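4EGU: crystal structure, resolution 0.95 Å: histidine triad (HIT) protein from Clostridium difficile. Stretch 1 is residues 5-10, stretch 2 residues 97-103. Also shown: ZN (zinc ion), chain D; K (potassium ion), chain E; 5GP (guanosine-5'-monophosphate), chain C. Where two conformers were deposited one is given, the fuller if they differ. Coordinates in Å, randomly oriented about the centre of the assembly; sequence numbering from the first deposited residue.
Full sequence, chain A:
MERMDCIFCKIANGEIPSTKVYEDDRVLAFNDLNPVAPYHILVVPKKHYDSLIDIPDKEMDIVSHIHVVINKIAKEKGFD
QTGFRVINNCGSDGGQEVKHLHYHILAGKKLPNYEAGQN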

# COMPACT_ATOMS: atom_id res chain seq x y z
N ASP A 5 19.56 -15.68 -4.68
CA ASP A 5 20.09 -14.33 -4.66
C ASP A 5 19.15 -13.36 -3.96
O ASP A 5 19.39 -12.16 -3.99
CB ASP A 5 20.43 -13.84 -6.07
CG ASP A 5 19.22 -13.55 -6.91
OD1 ASP A 5 18.10 -13.93 -6.53
OD2 ASP A 5 19.41 -12.93 -7.98
N CYS A 6 18.12 -13.88 -3.28
CA CYS A 6 17.10 -13.03 -2.68
C CYS A 6 17.33 -12.84 -1.19
O CYS A 6 17.20 -13.77 -0.41
CB CYS A 6 15.71 -13.62 -2.92
SG CYS A 6 14.44 -12.53 -2.24
N ILE A 7 17.66 -11.62 -0.79
CA ILE A 7 17.92 -11.30 0.59
C ILE A 7 16.68 -11.63 1.44
O ILE A 7 16.81 -12.13 2.55
CB ILE A 7 18.32 -9.81 0.76
CG1 ILE A 7 19.64 -9.49 0.05
CG2 ILE A 7 18.42 -9.43 2.24
CD1 ILE A 7 19.90 -8.00 -0.08
N PHE A 8 15.49 -11.32 0.94
CA PHE A 8 14.29 -11.51 1.77
C PHE A 8 13.90 -12.98 1.90
O PHE A 8 13.35 -13.35 2.94
CB PHE A 8 13.12 -10.64 1.30
CG PHE A 8 13.30 -9.15 1.54
CD1 PHE A 8 14.42 -8.61 2.15
CD2 PHE A 8 12.31 -8.28 1.13
CE1 PHE A 8 14.55 -7.23 2.35
CE2 PHE A 8 12.43 -6.91 1.32
CZ PHE A 8 13.55 -6.38 1.93
N CYS A 9 14.18 -13.83 0.91
CA CYS A 9 14.01 -15.26 1.12
C CYS A 9 14.91 -15.74 2.25
O CYS A 9 14.51 -16.55 3.08
CB CYS A 9 14.31 -16.05 -0.15
SG CYS A 9 12.97 -16.08 -1.39
N LYS A 10 16.15 -15.25 2.28
CA LYS A 10 17.10 -15.66 3.32
C LYS A 10 16.69 -15.11 4.70
O LYS A 10 16.88 -15.78 5.70
CB LYS A 10 18.51 -15.19 2.98
CG LYS A 10 19.14 -15.77 1.74
CD LYS A 10 20.52 -15.13 1.53
CE LYS A 10 21.19 -15.57 0.24
NZ LYS A 10 21.56 -17.02 0.23
ZN ZN D . 12.63 -13.96 -2.15
K K E . 7.64 -5.53 -3.65
P 5GP C . 12.76 -1.29 -1.73
O1P 5GP C . 13.44 0.02 -2.05
O2P 5GP C . 13.18 -2.47 -2.56
O3P 5GP C . 11.30 -1.13 -1.78
O5' 5GP C . 12.97 -1.60 -0.21
C5' 5GP C . 13.94 -2.53 0.20
C4' 5GP C . 14.35 -2.25 1.60
O4' 5GP C . 15.11 -3.35 2.09
C3' 5GP C . 15.22 -1.00 1.77
O3' 5GP C . 14.52 -0.01 2.52
C2' 5GP C . 16.45 -1.52 2.55
O2' 5GP C . 16.92 -0.67 3.58
C1' 5GP C . 15.98 -2.88 3.08
N9 5GP C . 17.03 -3.87 3.23
C8 5GP C . 17.91 -4.22 2.27
N7 5GP C . 18.72 -5.20 2.72
C5 5GP C . 18.33 -5.47 3.99
C6 5GP C . 18.80 -6.37 4.93
O6 5GP C . 19.78 -7.16 4.73
N1 5GP C . 18.14 -6.37 6.10
C2 5GP C . 17.09 -5.55 6.37
N2 5GP C . 16.53 -5.65 7.58
N3 5GP C . 16.61 -4.66 5.49
C4 5GP C . 17.25 -4.64 4.30
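Stretch 2, residues 97-103: EVKHLHY

Stretch 2 runs from Glu97 to Tyr103 and is irregular from Glu97 through His102, and it lies against the start of the helix that begins at Ile7. Its closest backbone approach is at His100, whose CA is 6.4 Å from the CA of Phe8. Along the segment, the CA-to-CB bonds of Val98, His100 and His102 point toward stretch 1, whereas those of Lys99 and Leu101 point away. The backbone is largely extended, with phi/psi of -86/116 at Val98, -144/120 at His100 and -155/149 at His102; Lys99, at -91/62, departs from this, and a weak hydrogen bond from His100 N to Val98 O (3.0 Å) spans it.

Phe8 is the centre of the contact and meets all three inward residues. With chi1 at -70° (m) and chi2 near 0°, its ring reaches Val98 and His102, while its CB rests over the face of the His100 ring, 3.6 Å from His100 CG. Val98, in the t rotamer, places CG1 over one face of the Phe8 ring, 3.6 Å from Phe8 CD2 and almost on the ring normal. The edge of the same ring points at the face of His102: the planes are nearly perpendicular, at 86°, and Phe8 CE2 lies 3.7 Å from His102 ND1.

His102 adopts chi1 of 59° (p), and its ring is held at both nitrogens. His102 ND1 donates to His100 O at 2.7 Å, and His102 NE2 donates to O3P of the guanosine monophosphate at 2.6 Å, both almost linearly. The nucleotide phosphate also receives backbone hydrogen bonds at O2P, from Glu97 N (2.7 Å) and Val98 N (2.9 Å), so the beginning of stretch 2 and His102 converge on one group.

No direct hydrogen bond joins the stretches; zinc supplies the polar link. Cys6 SG and Cys9 SG each bind the ZN atom at 2.3 Å, and His100 ND1 binds it at 2.1 Å, with a further ligand from elsewhere in the structure. The t rotamer of His100 carries its ring to the metal, and both sulfurs lie at the ring edge, where ND1 can share the ion with them: Cys6 SG is 3.5 Å and Cys9 SG 3.6 Å from His100 ND1. Cys6, also t, occupies the N-cap position, and its SG accepts from Cys9 N at 3.4 Å. The sulfur thus caps the helix while binding zinc, and Cys9, in the m rotamer, brings its own sulfur to the same ion.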

# COMPACT_ATOMS: atom_id res chain seq x y z
N GLU A 97 13.77 -2.20 -5.23
CA GLU A 97 15.16 -2.67 -5.29
C GLU A 97 15.23 -4.19 -5.00
O GLU A 97 15.77 -4.97 -5.79
CB GLU A 97 16.04 -1.87 -4.31
CG GLU A 97 15.98 -0.35 -4.52
CD GLU A 97 16.55 0.42 -3.34
OE1 GLU A 97 15.91 0.45 -2.26
OE2 GLU A 97 17.63 0.99 -3.49
N VAL A 98 14.68 -4.58 -3.86
CA VAL A 98 14.63 -6.00 -3.49
C VAL A 98 13.39 -6.61 -4.11
O VAL A 98 12.26 -6.22 -3.79
CB VAL A 98 14.61 -6.21 -1.98
CG1 VAL A 98 14.51 -7.69 -1.65
CG2 VAL A 98 15.86 -5.60 -1.33
N LYS A 99 13.62 -7.56 -5.01
CA LYS A 99 12.56 -8.12 -5.84
C LYS A 99 11.93 -9.34 -5.15
O LYS A 99 11.94 -10.47 -5.67
CB LYS A 99 13.10 -8.43 -7.25
CG LYS A 99 13.49 -7.18 -8.02
CD LYS A 99 14.04 -7.54 -9.40
CE LYS A 99 14.51 -6.32 -10.17
NZ LYS A 99 15.07 -6.68 -11.51
N HIS A 100 11.36 -9.07 -3.99
CA HIS A 100 10.57 -10.02 -3.21
C HIS A 100 9.47 -9.17 -2.59
O HIS A 100 9.78 -8.23 -1.86
CB HIS A 100 11.43 -10.67 -2.11
CG HIS A 100 10.71 -11.64 -1.23
ND1 HIS A 100 11.14 -12.95 -1.09
CD2 HIS A 100 9.68 -11.47 -0.38
CE1 HIS A 100 10.36 -13.54 -0.20
NE2 HIS A 100 9.48 -12.66 0.25
N LEU A 101 8.20 -9.49 -2.87
CA LEU A 101 7.07 -8.69 -2.39
C LEU A 101 7.27 -8.24 -0.96
O LEU A 101 7.47 -9.04 -0.04
CB LEU A 101 5.76 -9.47 -2.45
CG LEU A 101 4.50 -8.64 -2.17
CD1 LEU A 101 4.17 -7.73 -3.37
CD2 LEU A 101 3.35 -9.51 -1.81
N HIS A 102 7.11 -6.95 -0.73
CA HIS A 102 7.22 -6.39 0.61
C HIS A 102 6.44 -5.10 0.69
O HIS A 102 6.36 -4.35 -0.27
CB HIS A 102 8.72 -6.11 0.97
CG HIS A 102 9.42 -5.16 0.04
ND1 HIS A 102 10.00 -5.61 -1.12
CD2 HIS A 102 9.67 -3.83 0.08
CE1 HIS A 102 10.55 -4.59 -1.77
NE2 HIS A 102 10.37 -3.50 -1.05
N TYR A 103 5.93 -4.84 1.88
CA TYR A 103 5.29 -3.58 2.20
C TYR A 103 6.10 -2.89 3.27
O TYR A 103 6.51 -3.49 4.25
CB TYR A 103 3.85 -3.81 2.68
CG TYR A 103 2.92 -4.12 1.54
CD1 TYR A 103 2.96 -5.32 0.86
CD2 TYR A 103 2.06 -3.15 1.06
CE1 TYR A 103 2.12 -5.55 -0.24
CE2 TYR A 103 1.22 -3.37 -0.03
CZ TYR A 103 1.26 -4.56 -0.67
OH TYR A 103 0.48 -4.80 -1.77
O HOH W 1 7.78 -2.71 -2.12
O HOH W 2 5.67 -4.76 -5.94